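Local coordinates for protein XPF endonuclease (PDB 2BGW) that is a magnesium-binding, structure-specific endonuclease that probably cuts DNA during nucleotide excision repair, at residues 21-31 and 123-131; 48-59 and 79-90. One frame throughout, in Å; residues are numbered along the deposited sequence.

Contact 1. Residues 21-31 and 123-131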
loop_
_atom_site.group_PDB
_atom_site.type_symbol
_atom_site.label_atom_id
_atom_site.label_comp_id
_atom_site.label_asym_id
_atom_site.label_seq_id
_atom_site.Cartn_x
_atom_site.Cartn_y
_atom_site.Cartn_z
ATOM N N PRO A 21 -9.547 16.563 8.005
ATOM C CA PRO A 21 -10.144 17.469 7.043
ATOM C C PRO A 21 -10.320 16.767 5.704
ATOM O O PRO A 21 -11.168 17.187 4.914
ATOM C CB PRO A 21 -9.100 18.565 6.900
ATOM C CG PRO A 21 -8.293 18.477 8.102
ATOM C CD PRO A 21 -8.227 17.034 8.435
ATOM N N VAL A 22 -9.557 15.697 5.475
ATOM C CA VAL A 22 -9.503 15.026 4.179
ATOM C C VAL A 22 -10.837 14.581 3.567
ATOM O O VAL A 22 -11.114 14.968 2.433
ATOM C CB VAL A 22 -8.513 13.873 4.165
ATOM C CG1 VAL A 22 -8.267 13.420 2.759
ATOM C CG2 VAL A 22 -7.219 14.308 4.790
ATOM N N PRO A 23 -11.651 13.763 4.275
ATOM C CA PRO A 23 -12.949 13.361 3.714
ATOM C C PRO A 23 -13.839 14.471 3.153
ATOM O O PRO A 23 -14.350 14.319 2.044
ATOM C CB PRO A 23 -13.634 12.649 4.875
ATOM C CG PRO A 23 -12.496 12.053 5.618
ATOM C CD PRO A 23 -11.412 13.103 5.566
ATOM N N SER A 24 -14.019 15.572 3.883
ATOM C CA SER A 24 -14.840 16.709 3.389
ATOM C C SER A 24 -14.263 17.313 2.144
ATOM O O SER A 24 -14.993 17.689 1.237
ATOM C CB SER A 24 -14.958 17.803 4.436
ATOM O OG SER A 24 -15.234 17.207 5.690
ATOM N N ILE A 25 -12.942 17.409 2.100
ATOM C CA ILE A 25 -12.290 17.864 0.882
ATOM C C ILE A 25 -12.582 16.897 -0.257
ATOM O O ILE A 25 -12.965 17.326 -1.347
ATOM C CB ILE A 25 -10.788 18.094 1.067
ATOM C CG1 ILE A 25 -10.547 19.074 2.210
ATOM C CG2 ILE A 25 -10.204 18.686 -0.196
ATOM C CD1 ILE A 25 -9.097 19.187 2.610
ATOM N N LEU A 26 -12.428 15.600 0.018
ATOM C CA LEU A 26 -12.697 14.552 -0.962
ATOM C C LEU A 26 -14.104 14.631 -1.520
ATOM O O LEU A 26 -14.315 14.536 -2.721
ATOM C CB LEU A 26 -12.450 13.181 -0.366
ATOM C CG LEU A 26 -11.048 12.638 -0.596
ATOM C CD1 LEU A 26 -10.892 11.325 0.118
ATOM C CD2 LEU A 26 -10.719 12.479 -2.076
ATOM N N GLU A 27 -15.074 14.827 -0.644
ATOM C CA GLU A 27 -16.443 14.952 -1.081
ATOM C C GLU A 27 -16.646 16.222 -1.892
ATOM O O GLU A 27 -17.470 16.286 -2.807
ATOM C CB GLU A 27 -17.350 14.948 0.120
ATOM C CG GLU A 27 -17.510 13.608 0.704
ATOM C CD GLU A 27 -18.263 13.687 1.997
ATOM O OE1 GLU A 27 -18.617 14.822 2.399
ATOM O OE2 GLU A 27 -18.486 12.623 2.625
ATOM N N SER A 28 -15.869 17.231 -1.553
ATOM C CA SER A 28 -15.951 18.496 -2.237
ATOM C C SER A 28 -15.420 18.418 -3.642
ATOM O O SER A 28 -15.798 19.226 -4.458
ATOM C CB SER A 28 -15.172 19.538 -1.477
ATOM O OG SER A 28 -15.858 20.772 -1.546
ATOM N N LEU A 29 -14.540 17.458 -3.919
ATOM C CA LEU A 29 -14.120 17.150 -5.297
ATOM C C LEU A 29 -15.051 16.129 -6.004
ATOM O O LEU A 29 -14.716 15.576 -7.066
ATOM C CB LEU A 29 -12.668 16.653 -5.315
ATOM C CG LEU A 29 -11.645 17.405 -4.464
ATOM C CD1 LEU A 29 -10.674 16.433 -3.842
ATOM C CD2 LEU A 29 -10.907 18.459 -5.290
ATOM N N GLY A 30 -16.210 15.877 -5.400
ATOM C CA GLY A 30 -17.218 14.993 -5.986
ATOM C C GLY A 30 -16.977 13.507 -5.803
ATOM O O GLY A 30 -17.575 12.678 -6.492
ATOM N N VAL A 31 -16.087 13.163 -4.877
ATOM C CA VAL A 31 -15.815 11.770 -4.584
ATOM C C VAL A 31 -16.791 11.309 -3.521
ATOM O O VAL A 31 -17.028 11.999 -2.544
ATOM C CB VAL A 31 -14.379 11.582 -4.111
ATOM C CG1 VAL A 31 -14.156 10.194 -3.615
ATOM C CG2 VAL A 31 -13.445 11.843 -5.228
ATOM N N PRO A 123 -3.650 18.563 3.817
ATOM C CA PRO A 123 -4.823 17.727 3.529
ATOM C C PRO A 123 -5.373 17.807 2.089
ATOM O O PRO A 123 -5.625 16.769 1.459
ATOM C CB PRO A 123 -5.857 18.272 4.515
ATOM C CG PRO A 123 -5.042 18.596 5.708
ATOM C CD PRO A 123 -3.745 19.150 5.164
ATOM N N LYS A 124 -5.563 19.029 1.584
ATOM C CA LYS A 124 -6.082 19.244 0.233
ATOM C C LYS A 124 -5.216 18.517 -0.781
ATOM O O LYS A 124 -5.713 17.979 -1.753
ATOM C CB LYS A 124 -6.121 20.743 -0.081
ATOM C CG LYS A 124 -6.869 21.101 -1.328
ATOM C CD LYS A 124 -6.303 22.331 -1.973
ATOM C CE LYS A 124 -7.241 22.860 -3.061
ATOM N NZ LYS A 124 -6.553 23.884 -3.920
ATOM N N GLY A 125 -3.916 18.500 -0.542
ATOM C CA GLY A 125 -3.012 17.794 -1.422
ATOM C C GLY A 125 -3.253 16.296 -1.354
ATOM O O GLY A 125 -3.275 15.600 -2.372
ATOM N N THR A 126 -3.432 15.795 -0.139
ATOM C CA THR A 126 -3.681 14.371 0.080
ATOM C C THR A 126 -5.000 14.011 -0.573
ATOM O O THR A 126 -5.083 13.010 -1.304
ATOM C CB THR A 126 -3.699 14.043 1.572
ATOM O OG1 THR A 126 -2.538 14.637 2.173
ATOM C CG2 THR A 126 -3.688 12.544 1.805
ATOM N N ALA A 127 -5.993 14.875 -0.352
ATOM C CA ALA A 127 -7.304 14.740 -0.959
ATOM C C ALA A 127 -7.244 14.760 -2.498
ATOM O O ALA A 127 -7.949 13.993 -3.161
ATOM C CB ALA A 127 -8.198 15.767 -0.439
ATOM N N LEU A 128 -6.366 15.571 -3.065
ATOM C CA LEU A 128 -6.180 15.539 -4.504
ATOM C C LEU A 128 -5.527 14.239 -4.985
ATOM O O LEU A 128 -5.962 13.646 -5.969
ATOM C CB LEU A 128 -5.404 16.766 -4.985
ATOM C CG LEU A 128 -6.200 18.063 -4.799
ATOM C CD1 LEU A 128 -5.293 19.274 -4.674
ATOM C CD2 LEU A 128 -7.191 18.244 -5.931
ATOM N N VAL A 129 -4.497 13.793 -4.286
ATOM C CA VAL A 129 -3.757 12.611 -4.687
ATOM C C VAL A 129 -4.663 11.403 -4.579
ATOM O O VAL A 129 -4.671 10.530 -5.452
ATOM C CB VAL A 129 -2.510 12.436 -3.792
ATOM C CG1 VAL A 129 -1.763 11.161 -4.090
ATOM C CG2 VAL A 129 -1.602 13.593 -4.003
ATOM N N ILE A 130 -5.444 11.345 -3.507
ATOM C CA ILE A 130 -6.352 10.212 -3.340
ATOM C C ILE A 130 -7.351 10.229 -4.488
ATOM O O ILE A 130 -7.597 9.215 -5.119
ATOM C CB ILE A 130 -7.097 10.220 -1.986
ATOM C CG1 ILE A 130 -6.125 9.887 -0.845
ATOM C CG2 ILE A 130 -8.253 9.201 -2.025
ATOM C CD1 ILE A 130 -6.650 10.237 0.520
ATOM N N GLU A 131 -7.904 11.404 -4.765
ATOM C CA GLU A 131 -8.932 11.528 -5.789
ATOM C C GLU A 131 -8.415 11.149 -7.184
ATOM O O GLU A 131 -9.130 10.564 -7.970
ATOM C CB GLU A 131 -9.492 12.940 -5.750
ATOM C CG GLU A 131 -10.659 13.165 -6.626
ATOM C CD GLU A 131 -10.289 13.873 -7.868
ATOM O OE1 GLU A 131 -9.399 14.709 -7.803
ATOM O OE2 GLU A 131 -10.880 13.621 -8.923
#

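Contact 2. Residues 48-59 and 79-90. With MG (magnesium ion), chain E; SO4 (sulfate ion), chain G.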
loop_
_atom_site.group_PDB
_atom_site.type_symbol
_atom_site.label_atom_id
_atom_site.label_comp_id
_atom_site.label_asym_id
_atom_site.label_seq_id
_atom_site.Cartn_x
_atom_site.Cartn_y
_atom_site.Cartn_z
ATOM N N SER A 48 -7.393 -3.030 -5.225
ATOM C CA SER A 48 -6.041 -3.462 -4.915
ATOM C C SER A 48 -5.089 -2.311 -4.617
ATOM O O SER A 48 -3.864 -2.493 -4.660
ATOM C CB SER A 48 -5.520 -4.261 -6.090
ATOM O OG SER A 48 -5.896 -3.589 -7.275
ATOM N N ILE A 49 -5.656 -1.143 -4.319
ATOM C CA ILE A 49 -4.884 -0.008 -3.863
ATOM C C ILE A 49 -5.318 0.459 -2.476
ATOM O O ILE A 49 -6.433 0.937 -2.295
ATOM C CB ILE A 49 -4.977 1.149 -4.853
ATOM C CG1 ILE A 49 -4.451 0.685 -6.221
ATOM C CG2 ILE A 49 -4.204 2.318 -4.314
ATOM C CD1 ILE A 49 -4.354 1.727 -7.305
ATOM N N ILE A 50 -4.437 0.316 -1.494
ATOM C CA ILE A 50 -4.719 0.838 -0.169
ATOM C C ILE A 50 -3.834 2.068 0.047
ATOM O O ILE A 50 -2.711 2.138 -0.473
ATOM C CB ILE A 50 -4.514 -0.239 0.944
ATOM C CG1 ILE A 50 -5.093 0.214 2.270
ATOM C CG2 ILE A 50 -3.057 -0.551 1.152
ATOM C CD1 ILE A 50 -6.540 0.028 2.367
ATOM N N VAL A 51 -4.360 3.030 0.804
ATOM C CA VAL A 51 -3.688 4.285 1.104
ATOM C C VAL A 51 -3.626 4.458 2.613
ATOM O O VAL A 51 -4.636 4.279 3.321
ATOM C CB VAL A 51 -4.454 5.493 0.487
ATOM C CG1 VAL A 51 -3.995 6.831 1.077
ATOM C CG2 VAL A 51 -4.305 5.508 -1.008
ATOM N N GLU A 52 -2.441 4.815 3.091
ATOM C CA GLU A 52 -2.184 5.045 4.502
ATOM C C GLU A 52 -1.756 6.486 4.554
ATOM O O GLU A 52 -0.823 6.869 3.876
ATOM C CB GLU A 52 -1.068 4.079 4.974
ATOM C CG GLU A 52 -0.521 4.222 6.392
ATOM C CD GLU A 52 -1.596 4.494 7.448
ATOM O OE1 GLU A 52 -2.678 3.854 7.431
ATOM O OE2 GLU A 52 -1.341 5.355 8.324
ATOM N N ARG A 53 -2.476 7.304 5.305
ATOM C CA ARG A 53 -2.199 8.746 5.361
ATOM C C ARG A 53 -1.450 9.053 6.624
ATOM O O ARG A 53 -1.855 8.629 7.695
ATOM C CB ARG A 53 -3.480 9.567 5.359
ATOM C CG ARG A 53 -3.239 11.044 5.453
ATOM C CD ARG A 53 -4.499 11.762 5.886
ATOM N NE ARG A 53 -4.276 13.171 6.206
ATOM C CZ ARG A 53 -4.479 13.714 7.408
ATOM N NH1 ARG A 53 -4.916 12.972 8.412
ATOM N NH2 ARG A 53 -4.263 15.008 7.606
ATOM N N LYS A 54 -0.367 9.812 6.494
ATOM C CA LYS A 54 0.468 10.175 7.632
ATOM C C LYS A 54 1.006 11.586 7.486
ATOM O O LYS A 54 1.532 11.945 6.427
ATOM C CB LYS A 54 1.620 9.189 7.715
ATOM C CG LYS A 54 1.675 8.492 9.011
ATOM C CD LYS A 54 1.854 7.034 8.823
ATOM C CE LYS A 54 1.188 6.339 9.975
ATOM N NZ LYS A 54 1.798 5.022 10.088
ATOM N N THR A 55 0.850 12.387 8.538
ATOM C CA THR A 55 1.494 13.712 8.618
ATOM C C THR A 55 3.003 13.498 8.694
ATOM O O THR A 55 3.472 12.483 9.256
ATOM C CB THR A 55 1.120 14.450 9.894
ATOM O OG1 THR A 55 1.322 13.568 10.994
ATOM C CG2 THR A 55 -0.327 14.943 9.885
ATOM N N SER A 56 3.786 14.420 8.149
ATOM C CA SER A 56 5.209 14.143 8.095
ATOM C C SER A 56 5.712 13.739 9.475
ATOM O O SER A 56 6.531 12.810 9.592
ATOM C CB SER A 56 6.012 15.302 7.534
ATOM O OG SER A 56 5.470 16.530 7.963
ATOM N N SER A 57 5.198 14.395 10.519
ATOM C CA SER A 57 5.673 14.065 11.859
ATOM C C SER A 57 5.228 12.682 12.401
ATOM O O SER A 57 6.037 11.985 13.033
ATOM C CB SER A 57 5.530 15.220 12.862
ATOM O OG SER A 57 4.251 15.780 12.829
ATOM N N ASP A 58 3.989 12.265 12.148
ATOM C CA ASP A 58 3.624 10.878 12.456
ATOM C C ASP A 58 4.443 9.891 11.644
ATOM O O ASP A 58 4.788 8.812 12.129
ATOM C CB ASP A 58 2.156 10.632 12.215
ATOM C CG ASP A 58 1.322 11.344 13.193
ATOM O OD1 ASP A 58 1.881 11.720 14.233
ATOM O OD2 ASP A 58 0.125 11.547 12.942
ATOM N N PHE A 59 4.782 10.253 10.416
ATOM C CA PHE A 59 5.699 9.395 9.706
ATOM C C PHE A 59 6.938 9.187 10.544
ATOM O O PHE A 59 7.327 8.040 10.801
ATOM C CB PHE A 59 6.095 9.942 8.361
ATOM C CG PHE A 59 6.940 9.002 7.584
ATOM C CD1 PHE A 59 6.365 7.970 6.865
ATOM C CD2 PHE A 59 8.319 9.129 7.585
ATOM C CE1 PHE A 59 7.150 7.087 6.139
ATOM C CE2 PHE A 59 9.115 8.247 6.862
ATOM C CZ PHE A 59 8.525 7.225 6.138
ATOM N N TYR A 79 -2.236 -5.897 0.097
ATOM C CA TYR A 79 -2.719 -5.191 -1.063
ATOM C C TYR A 79 -1.678 -5.175 -2.084
ATOM O O TYR A 79 -0.491 -5.212 -1.791
ATOM C CB TYR A 79 -3.110 -3.786 -0.716
ATOM C CG TYR A 79 -4.315 -3.780 0.151
ATOM C CD1 TYR A 79 -4.203 -3.979 1.514
ATOM C CD2 TYR A 79 -5.582 -3.619 -0.389
ATOM C CE1 TYR A 79 -5.316 -3.990 2.319
ATOM C CE2 TYR A 79 -6.714 -3.632 0.417
ATOM C CZ TYR A 79 -6.567 -3.817 1.766
ATOM O OH TYR A 79 -7.653 -3.829 2.593
ATOM N N GLU A 80 -2.098 -5.135 -3.326
ATOM C CA GLU A 80 -1.110 -5.304 -4.370
ATOM C C GLU A 80 -0.297 -4.008 -4.596
ATOM O O GLU A 80 0.812 -4.034 -5.121
ATOM C CB GLU A 80 -1.795 -5.890 -5.605
ATOM C CG GLU A 80 -2.202 -4.924 -6.670
ATOM C CD GLU A 80 -1.440 -5.214 -7.965
ATOM O OE1 GLU A 80 -0.230 -5.586 -7.857
ATOM O OE2 GLU A 80 -2.048 -5.090 -9.070
ATOM N N THR A 81 -0.861 -2.893 -4.138
ATOM C CA THR A 81 -0.307 -1.579 -4.341
ATOM C C THR A 81 -0.562 -0.789 -3.075
ATOM O O THR A 81 -1.702 -0.602 -2.657
ATOM C CB THR A 81 -0.964 -0.900 -5.570
ATOM O OG1 THR A 81 -0.578 -1.597 -6.758
ATOM C CG2 THR A 81 -0.522 0.524 -5.728
ATOM N N VAL A 82 0.508 -0.322 -2.457
ATOM C CA VAL A 82 0.399 0.416 -1.202
ATOM C C VAL A 82 0.940 1.819 -1.379
ATOM O O VAL A 82 2.086 1.995 -1.743
ATOM C CB VAL A 82 1.208 -0.285 -0.053
ATOM C CG1 VAL A 82 0.975 0.411 1.246
ATOM C CG2 VAL A 82 0.809 -1.728 0.092
ATOM N N PHE A 83 0.124 2.817 -1.102
ATOM C CA PHE A 83 0.601 4.193 -1.119
ATOM C C PHE A 83 0.624 4.657 0.279
ATOM O O PHE A 83 -0.398 4.559 0.965
ATOM C CB PHE A 83 -0.314 5.123 -1.920
ATOM C CG PHE A 83 -0.178 4.959 -3.404
ATOM C CD1 PHE A 83 -1.137 4.290 -4.129
ATOM C CD2 PHE A 83 0.941 5.466 -4.076
ATOM C CE1 PHE A 83 -0.995 4.147 -5.495
ATOM C CE2 PHE A 83 1.096 5.309 -5.455
ATOM C CZ PHE A 83 0.128 4.648 -6.158
ATOM N N ILE A 84 1.787 5.135 0.723
ATOM C CA ILE A 84 1.831 5.947 1.947
ATOM C C ILE A 84 1.966 7.378 1.534
ATOM O O ILE A 84 2.866 7.728 0.773
ATOM C CB ILE A 84 2.981 5.599 2.857
ATOM C CG1 ILE A 84 2.733 4.229 3.494
ATOM C CG2 ILE A 84 3.098 6.671 3.916
ATOM C CD1 ILE A 84 3.962 3.526 3.954
ATOM N N ILE A 85 1.041 8.197 2.000
ATOM C CA ILE A 85 1.047 9.591 1.638
ATOM C C ILE A 85 1.552 10.364 2.810
ATOM O O ILE A 85 0.940 10.346 3.878
ATOM C CB ILE A 85 -0.361 10.117 1.267
ATOM C CG1 ILE A 85 -0.780 9.589 -0.114
ATOM C CG2 ILE A 85 -0.387 11.650 1.329
ATOM C CD1 ILE A 85 -2.243 9.748 -0.386
ATOM N N VAL A 86 2.670 11.049 2.614
ATOM C CA VAL A 86 3.229 11.849 3.690
ATOM C C VAL A 86 2.852 13.321 3.532
ATOM O O VAL A 86 3.208 13.996 2.551
ATOM C CB VAL A 86 4.722 11.643 3.825
ATOM C CG1 VAL A 86 5.232 12.428 5.000
ATOM C CG2 VAL A 86 5.045 10.147 3.999
ATOM N N GLU A 87 2.096 13.788 4.511
ATOM C CA GLU A 87 1.507 15.109 4.482
ATOM C C GLU A 87 2.327 16.116 5.305
ATOM O O GLU A 87 2.416 15.998 6.549
ATOM C CB GLU A 87 0.089 15.003 5.031
ATOM C CG GLU A 87 -0.698 16.286 5.144
ATOM C CD GLU A 87 -2.158 15.987 5.396
ATOM O OE1 GLU A 87 -2.789 15.379 4.493
ATOM O OE2 GLU A 87 -2.671 16.337 6.495
ATOM N N GLY A 88 2.897 17.108 4.617
ATOM C CA GLY A 88 3.768 18.075 5.259
ATOM C C GLY A 88 5.214 17.787 4.898
ATOM O O GLY A 88 5.505 16.792 4.242
ATOM N N PRO A 89 6.137 18.662 5.321
ATOM C CA PRO A 89 7.530 18.549 4.940
ATOM C C PRO A 89 8.124 17.232 5.357
ATOM O O PRO A 89 7.929 16.786 6.479
ATOM C CB PRO A 89 8.191 19.687 5.704
ATOM C CG PRO A 89 7.101 20.668 5.842
ATOM C CD PRO A 89 5.926 19.830 6.187
ATOM N N PRO A 90 8.846 16.606 4.440
ATOM C CA PRO A 90 9.408 15.305 4.664
ATOM C C PRO A 90 10.099 15.219 5.995
ATOM O O PRO A 90 9.937 14.235 6.677
ATOM C CB PRO A 90 10.407 15.181 3.538
ATOM C CG PRO A 90 9.760 15.937 2.422
ATOM C CD PRO A 90 9.157 17.120 3.094
HETATM MG MG MG E . -2.930 6.736 9.191
HETATM S S SO4 G . -5.417 14.642 11.505
HETATM O O1 SO4 G . -6.261 13.731 10.735
HETATM O O2 SO4 G . -4.123 13.979 11.720
HETATM O O3 SO4 G . -5.202 15.897 10.762
HETATM O O4 SO4 G . -6.145 14.938 12.746
#

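Contact 1. Residues 21-31 and 123-131
I25, V22 and L26 of helix 22-28 meet A127 of helix 123-137 in a helix-helix packing on one face of the central sheet of the ERCC4 nuclease domain, a member of the PDDEXK clan. The two short axes pass 8.7 Å apart and cross at -52°, with the small side chain of A127 at the middle of the crossing. I25 works with both branches. With chi1 at -56°, CG2 lies anti to the backbone N and reaches A127 CB at 3.6 Å, while the CG1 branch swings beside that N and brings CD1 to P123 CB at 3.9 Å, against the first turn of the other helix. V22 CG1 reaches the same methyl from another side, 4.0 Å from A127 CB. L26 spreads its two methyls over the near side of the opposing helix: CD1 touches I130 CG2 at 4.0 Å, the two side chains crossing at about a right angle, and CD2 lies near E131 CB. One turn on, L29 CD2 packs on L128 CD2 at 3.8 Å. A Schellman motif with G30 at C-prime then closes the helix, G30 N bonding to E27 O and V31 N to L26 O, and it turns the chain so that V31 faces the partner helix again. V31 CG2 lies on the aliphatic part of E131, whose carboxylate goes on to a salt bridge with R135. Across the two segments the packing is apolar, with no polar bond between them. Beneath it runs strand 43-46, where Y43 is touched by V22, L26 and I130, so both helices share one floor; V33 of strand 32-36 lies under P23 and L26. Beyond L128 and V129, Y103 of the second subunit packs against helix 123-137.

Contact 2. Residues 48-59 and 79-90
I50 and Y79 meet at the start of two parallel neighbours, strands 49-55 and 81-87, joined by a beta-alpha-beta crossover through helices 56-65 and 67-78 in the PDDEXK-like nuclease fold. I50 CB sits 3.7 Å from the Y79 ring centroid, almost straight above it, a CH-pi contact. CG2 stands just beyond the CG-CD1 margin of the ring, 3.6 Å from Y79 CG, and also faces V82 CG1 at 4.1 Å. CG1 runs on over the same face, and a chi2 of 81° carries CD1 toward the hydroxyl end, 3.9 Å from Y79 CZ. Y79 OH hydrogen-bonds E158; an alanine in place of Y79 would probably leave I50 without its aromatic cover and E158 without its phenol partner. From here the backbones zip together in regular parallel register, I50, E52 and K54 each bonding through both N and O, up to S56 N and E87 O. On the face carrying V51 and I85, the extended R53 reaches across to the carboxylate of E87 on the neighbouring strand. NE bonds to OE1 at 3.2 Å and NH2 pairs with OE2 in a salt bridge, but the guanidinium and carboxylate planes stand 59° apart, so the two-atom pairing is twisted, not coplanar, with OE1 met from above the carboxylate plane. NH1 turns to a sulfate instead, 2.8 Å from its O1. E52 points to the other face, with OE2 bound to magnesium at 2.3 Å beside D42; R53 belongs to the same site, its backbone O lying 2.6 Å from the metal.

How the contacts relate
Contact 2 is nested within the loop closed by contact 1, their centres 14 Å apart. The helix pair rests on the R53, I85 and E87 face of the strand pair: V22 CG2 comes to 3.5 Å from R53 NE, and T126 CG2 to 3.5 Å from I85 CG2. T126 OG1 probably hydrogen-bonds E87 OE1, so T126 stands behind the carboxylate that grips R53. Magnesium, bound by E52 and R53 of contact 2 together with D42, lies about 10 Å from the V22 side chain. The R53-bound sulfate also lies about 4 Å from the P21 side chain, bordering both contacts. DNA comes within about 4 Å of contact 2 and 17 Å of contact 1, nearest atoms.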